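PDB 1ULZ: pyruvate carboxylase n-terminal domain from Aquifex aeolicus, which belongs to the biotin carboxylase family and is built from a Rossmann-like N-terminal domain, an ATP-grasp domain and a C-terminal domain. Local coordinates for residues A8-I13 against Y380-I385; T38-K43 against E368-R373. The protein carries 1 engineered substitution. All blocks are in the same frame, centred on the assembly; numbering follows the deposited sequence.

Interaction 1: A8-I13 against Y380-I385; sequences ANRGEI and YYDSMI
Arg10 lays its guanidinium almost parallel to the Tyr381 ring, the planes 12° apart. The overlap is offset: Arg10 CZ stands 4.0 Å from the Tyr381 ring centroid, well off the ring normal, whereas the methylene Arg10 CD sits almost above the middle of the face, 3.7 Å from that centroid, as a CH-pi contact. Arg10 NE bridges the two, 3.4 Å from Tyr381 CD1. A bend at chi3 (-67°) turns the end of the arginine so that CD as well as the cationic head rests on the ring. CB of Tyr380 covers the opposite face. Tyrosine offers a broad face for the cation and a hydroxyl that bonds beyond it, to the carbonyl of Pro55. Arginine suits this place because stacking leaves its N-H groups pointing outward: NH2 pairs with Glu36, while NH1 reaches Asp382 OD1 in a long salt bridge of 3.8 Å, the carboxylate turned steeply to the guanidinium. Aspartate is short enough for its other oxygen, OD2, to accept from Met384 N at 2.9 Å. On the helix side the flexible thioether of Met384 meets the methylene of Glu12, SD to CG 3.9 Å, and the Glu12 carboxylate goes to Tyr81 and Lys387. The arrangement is an offset cation-pi stack beside an Asx turn that leads into strand 384-392; it joins the loop after the first strand of the Rossmann-like N-terminal domain, and the first turn of the following helix, to the C-terminal domain of a biotin carboxylase fold.

Interaction 2: T38-K43 against E368-R373; sequences TARHVK and EHAAAR
Arg40, in the first turn of helix 40-44, comes closest to Ala370, next to His369 in the chain, with their CA atoms 5.3 Å apart. No direct hydrogen bond links the two backbones; a water does so instead, accepting from Arg40 N at 2.8 Å and donating to Ala370 O at 2.9 Å. The amide is one of those that the start of a helix leaves without an acceptor inside the helix. Beside this bridge the two CB atoms of Arg40 and Ala370 meet at 3.5 Å, an approach for which the small methyl of alanine is well suited. CG of Arg40 is roughly anti to the backbone N (chi1 -151°), and bends at chi2 and chi3 then fold the arginine past the Ala370 carbonyl, its CD 3.7 Å from that O. A second water joins Arg40 NH1 (3.0 Å) to Ala370 O (2.7 Å), and the methyl of Ala372 touches NH1 obliquely. Lys43 CD covers one guanidinium face, and NH2 makes a salt bridge with Glu410 of the second subunit. The chemistry implies a water-mediated contact: a single carbonyl takes two water-mediated bonds from one arginine, whose charge is directed to the subunit interface.

From the N terminus, the chain first lays down residues 8-13, which run from the end of strand 5-7 into helix 11-24, then residues 38-43, which lead into and make up most of helix 40-44. After a long excursion that includes the ATP-grasp domain, it returns along strand 365-369, where residues 368-373 close interaction 2, and soon afterwards residues 380-385 close interaction 1. The loop of interaction 2 is therefore nested inside that of interaction 1. Their centres are 10 Å apart, and they touch through Arg10 with His41 and Ile385 with Ala371. Together they tie the parallel sheet domain to two neighbouring strands, 365-369 and 384-392, at one margin of the antiparallel sheet within this chain.

Interaction 1: A8-I13 against Y380-I385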
loop_
_atom_site.group_PDB
_atom_site.type_symbol
_atom_site.label_atom_id
_atom_site.label_comp_id
_atom_site.label_asym_id
_atom_site.label_seq_id
_atom_site.Cartn_x
_atom_site.Cartn_y
_atom_site.Cartn_z
ATOM N N ALA A 8 -7.016 -7.882 23.163
ATOM C CA ALA A 8 -8.256 -7.579 23.863
ATOM C C ALA A 8 -9.103 -6.611 23.049
ATOM O O ALA A 8 -9.541 -5.575 23.548
ATOM C CB ALA A 8 -7.956 -6.993 25.236
ATOM N N ASN A 9 -9.322 -6.944 21.782
ATOM C CA ASN A 9 -10.139 -6.094 20.938
ATOM C C ASN A 9 -10.757 -6.887 19.790
ATOM O O ASN A 9 -10.765 -8.118 19.808
ATOM C CB ASN A 9 -9.320 -4.910 20.412
ATOM C CG ASN A 9 -10.149 -3.642 20.293
ATOM O OD1 ASN A 9 -11.160 -3.609 19.591
ATOM N ND2 ASN A 9 -9.724 -2.592 20.985
ATOM N N ARG A 10 -11.261 -6.179 18.787
ATOM C CA ARG A 10 -11.931 -6.821 17.662
ATOM C C ARG A 10 -11.872 -5.952 16.411
ATOM O O ARG A 10 -11.132 -4.969 16.353
ATOM C CB ARG A 10 -13.397 -7.043 18.035
ATOM C CG ARG A 10 -14.059 -5.761 18.551
ATOM C CD ARG A 10 -15.569 -5.895 18.710
ATOM N NE ARG A 10 -16.249 -6.063 17.430
ATOM C CZ ARG A 10 -16.313 -5.129 16.485
ATOM N NH1 ARG A 10 -15.741 -3.950 16.673
ATOM N NH2 ARG A 10 -16.950 -5.375 15.349
ATOM N N GLY A 11 -12.676 -6.320 15.419
ATOM C CA GLY A 11 -12.746 -5.554 14.190
ATOM C C GLY A 11 -11.434 -5.331 13.469
ATOM O O GLY A 11 -10.514 -6.149 13.561
ATOM N N GLU A 12 -11.348 -4.211 12.753
ATOM C CA GLU A 12 -10.151 -3.889 11.987
ATOM C C GLU A 12 -8.896 -3.726 12.841
ATOM O O GLU A 12 -7.820 -4.139 12.424
ATOM C CB GLU A 12 -10.376 -2.629 11.136
ATOM C CG GLU A 12 -10.455 -1.310 11.902
ATOM C CD GLU A 12 -9.093 -0.722 12.216
ATOM O OE1 GLU A 12 -8.091 -1.192 11.652
ATOM O OE2 GLU A 12 -9.021 0.226 13.017
ATOM N N ILE A 13 -9.020 -3.141 14.033
ATOM C CA ILE A 13 -7.837 -2.963 14.862
ATOM C C ILE A 13 -7.253 -4.297 15.332
ATOM O O ILE A 13 -6.035 -4.435 15.432
ATOM C CB ILE A 13 -8.102 -2.044 16.083
ATOM C CG1 ILE A 13 -6.762 -1.585 16.662
ATOM C CG2 ILE A 13 -8.902 -2.773 17.152
ATOM C CD1 ILE A 13 -5.884 -0.842 15.668
ATOM N N TYR A 380 -24.228 -3.784 18.287
ATOM C CA TYR A 380 -23.422 -3.772 19.505
ATOM C C TYR A 380 -22.115 -2.979 19.442
ATOM O O TYR A 380 -21.693 -2.394 20.445
ATOM C CB TYR A 380 -23.106 -5.209 19.905
ATOM C CG TYR A 380 -24.320 -6.103 19.891
ATOM C CD1 TYR A 380 -24.361 -7.236 19.090
ATOM C CD2 TYR A 380 -25.436 -5.802 20.661
ATOM C CE1 TYR A 380 -25.483 -8.045 19.055
ATOM C CE2 TYR A 380 -26.563 -6.603 20.632
ATOM C CZ TYR A 380 -26.581 -7.721 19.829
ATOM O OH TYR A 380 -27.706 -8.519 19.793
ATOM N N TYR A 381 -21.473 -2.966 18.276
ATOM C CA TYR A 381 -20.200 -2.265 18.109
ATOM C C TYR A 381 -20.280 -1.172 17.049
ATOM O O TYR A 381 -21.350 -0.921 16.489
ATOM C CB TYR A 381 -19.108 -3.264 17.717
ATOM C CG TYR A 381 -19.154 -4.555 18.503
ATOM C CD1 TYR A 381 -19.587 -5.734 17.912
ATOM C CD2 TYR A 381 -18.770 -4.590 19.839
ATOM C CE1 TYR A 381 -19.635 -6.919 18.631
ATOM C CE2 TYR A 381 -18.816 -5.764 20.566
ATOM C CZ TYR A 381 -19.247 -6.924 19.958
ATOM O OH TYR A 381 -19.281 -8.095 20.678
ATOM N N ASP A 382 -19.143 -0.540 16.761
ATOM C CA ASP A 382 -19.098 0.533 15.769
ATOM C C ASP A 382 -19.557 0.068 14.387
ATOM O O ASP A 382 -19.626 -1.130 14.099
ATOM C CB ASP A 382 -17.685 1.122 15.676
ATOM C CG ASP A 382 -16.675 0.131 15.131
ATOM O OD1 ASP A 382 -15.726 -0.218 15.866
ATOM O OD2 ASP A 382 -16.828 -0.300 13.965
ATOM N N SER A 383 -19.865 1.031 13.528
ATOM C CA SER A 383 -20.335 0.731 12.184
ATOM C C SER A 383 -19.245 0.777 11.112
ATOM O O SER A 383 -19.546 0.779 9.920
ATOM C CB SER A 383 -21.448 1.709 11.822
ATOM O OG SER A 383 -21.021 3.042 12.052
ATOM N N MET A 384 -17.985 0.799 11.533
ATOM C CA MET A 384 -16.864 0.853 10.598
ATOM C C MET A 384 -16.741 -0.417 9.754
ATOM O O MET A 384 -16.785 -1.530 10.277
ATOM C CB MET A 384 -15.559 1.085 11.369
ATOM C CG MET A 384 -14.326 1.360 10.495
ATOM S SD MET A 384 -12.838 1.728 11.503
ATOM C CE MET A 384 -13.403 3.229 12.355
ATOM N N ILE A 385 -16.607 -0.241 8.444
ATOM C CA ILE A 385 -16.441 -1.369 7.538
ATOM C C ILE A 385 -14.964 -1.463 7.162
ATOM O O ILE A 385 -14.380 -2.543 7.155
ATOM C CB ILE A 385 -17.253 -1.183 6.244
ATOM C CG1 ILE A 385 -18.739 -1.051 6.576
ATOM C CG2 ILE A 385 -17.003 -2.361 5.298
ATOM C CD1 ILE A 385 -19.590 -0.716 5.382
#

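Interaction 2: T38-K43 against E368-R373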
loop_
_atom_site.group_PDB
_atom_site.type_symbol
_atom_site.label_atom_id
_atom_site.label_comp_id
_atom_site.label_asym_id
_atom_site.label_seq_id
_atom_site.Cartn_x
_atom_site.Cartn_y
_atom_site.Cartn_z
ATOM N N THR A 38 -17.682 -15.580 13.402
ATOM C CA THR A 38 -17.072 -15.670 12.078
ATOM C C THR A 38 -16.267 -14.418 11.741
ATOM O O THR A 38 -15.895 -14.205 10.592
ATOM C CB THR A 38 -18.136 -15.892 10.952
ATOM O OG1 THR A 38 -19.071 -14.803 10.936
ATOM C CG2 THR A 38 -18.890 -17.188 11.180
ATOM N N ALA A 39 -16.002 -13.589 12.746
ATOM C CA ALA A 39 -15.240 -12.364 12.532
ATOM C C ALA A 39 -13.848 -12.679 11.996
ATOM O O ALA A 39 -13.318 -13.767 12.217
ATOM C CB ALA A 39 -15.135 -11.578 13.833
ATOM N N ARG A 40 -13.257 -11.710 11.304
ATOM C CA ARG A 40 -11.932 -11.875 10.715
ATOM C C ARG A 40 -10.814 -12.177 11.705
ATOM O O ARG A 40 -10.047 -13.119 11.499
ATOM C CB ARG A 40 -11.538 -10.627 9.927
ATOM C CG ARG A 40 -10.598 -10.917 8.771
ATOM C CD ARG A 40 -11.418 -11.408 7.594
ATOM N NE ARG A 40 -11.011 -12.724 7.137
ATOM C CZ ARG A 40 -11.723 -13.459 6.290
ATOM N NH1 ARG A 40 -12.875 -13.003 5.821
ATOM N NH2 ARG A 40 -11.280 -14.646 5.912
ATOM N N HIS A 41 -10.707 -11.384 12.771
ATOM C CA HIS A 41 -9.628 -11.609 13.730
ATOM C C HIS A 41 -9.662 -12.999 14.348
ATOM O O HIS A 41 -8.620 -13.572 14.660
ATOM C CB HIS A 41 -9.608 -10.523 14.824
ATOM C CG HIS A 41 -10.756 -10.584 15.782
ATOM N ND1 HIS A 41 -12.031 -10.181 15.448
ATOM C CD2 HIS A 41 -10.811 -10.975 17.078
ATOM C CE1 HIS A 41 -12.822 -10.320 16.498
ATOM N NE2 HIS A 41 -12.106 -10.800 17.501
ATOM N N VAL A 42 -10.860 -13.546 14.505
ATOM C CA VAL A 42 -11.025 -14.881 15.059
ATOM C C VAL A 42 -10.321 -15.902 14.168
ATOM O O VAL A 42 -9.632 -16.796 14.662
ATOM C CB VAL A 42 -12.508 -15.273 15.147
ATOM C CG1 VAL A 42 -12.619 -16.734 15.532
ATOM C CG2 VAL A 42 -13.235 -14.379 16.157
ATOM N N LYS A 43 -10.499 -15.760 12.855
ATOM C CA LYS A 43 -9.886 -16.664 11.880
ATOM C C LYS A 43 -8.376 -16.474 11.763
ATOM O O LYS A 43 -7.630 -17.442 11.614
ATOM C CB LYS A 43 -10.483 -16.444 10.485
ATOM C CG LYS A 43 -11.983 -16.622 10.376
ATOM C CD LYS A 43 -12.450 -16.309 8.952
ATOM C CE LYS A 43 -13.953 -16.485 8.798
ATOM N NZ LYS A 43 -14.383 -16.090 7.426
ATOM N N GLU A 368 -7.282 -0.947 5.485
ATOM C CA GLU A 368 -7.320 -1.562 6.813
ATOM C C GLU A 368 -8.752 -2.059 7.034
ATOM O O GLU A 368 -9.659 -1.258 7.240
ATOM C CB GLU A 368 -6.980 -0.534 7.898
ATOM C CG GLU A 368 -5.552 -0.012 7.907
ATOM C CD GLU A 368 -4.524 -1.060 8.305
ATOM O OE1 GLU A 368 -4.796 -1.851 9.239
ATOM O OE2 GLU A 368 -3.436 -1.084 7.690
ATOM N N HIS A 369 -8.970 -3.368 6.987
ATOM C CA HIS A 369 -10.326 -3.877 7.180
ATOM C C HIS A 369 -10.412 -5.337 7.613
ATOM O O HIS A 369 -9.427 -6.079 7.592
ATOM C CB HIS A 369 -11.139 -3.713 5.889
ATOM C CG HIS A 369 -10.751 -4.674 4.807
ATOM N ND1 HIS A 369 -11.576 -4.973 3.746
ATOM C CD2 HIS A 369 -9.639 -5.429 4.643
ATOM C CE1 HIS A 369 -10.992 -5.875 2.976
ATOM N NE2 HIS A 369 -9.816 -6.170 3.500
ATOM N N ALA A 370 -11.621 -5.737 7.991
ATOM C CA ALA A 370 -11.903 -7.106 8.410
ATOM C C ALA A 370 -13.150 -7.577 7.657
ATOM O O ALA A 370 -13.760 -8.585 8.009
ATOM C CB ALA A 370 -12.151 -7.151 9.911
ATOM N N ALA A 371 -13.504 -6.848 6.601
ATOM C CA ALA A 371 -14.700 -7.152 5.834
ATOM C C ALA A 371 -14.545 -8.034 4.600
ATOM O O ALA A 371 -13.454 -8.230 4.064
ATOM C CB ALA A 371 -15.391 -5.851 5.444
ATOM N N ALA A 372 -15.686 -8.551 4.165
ATOM C CA ALA A 372 -15.801 -9.412 2.994
ATOM C C ALA A 372 -17.296 -9.664 2.840
ATOM O O ALA A 372 -18.089 -9.201 3.661
ATOM C CB ALA A 372 -15.067 -10.728 3.227
ATOM N N ARG A 373 -17.691 -10.373 1.789
ATOM C CA ARG A 373 -19.099 -10.679 1.614
ATOM C C ARG A 373 -19.530 -11.443 2.860
ATOM O O ARG A 373 -18.818 -12.330 3.324
ATOM C CB ARG A 373 -19.317 -11.553 0.383
ATOM C CG ARG A 373 -20.759 -12.000 0.233
ATOM C CD ARG A 373 -21.046 -12.544 -1.154
ATOM N NE ARG A 373 -22.462 -12.876 -1.303
ATOM C CZ ARG A 373 -23.073 -13.855 -0.643
ATOM N NH1 ARG A 373 -22.384 -14.613 0.210
ATOM N NH2 ARG A 373 -24.374 -14.066 -0.818
HETATM O O HOH W 1 -14.974 -9.671 10.454
HETATM O O HOH W 2 -14.653 -10.908 7.042
#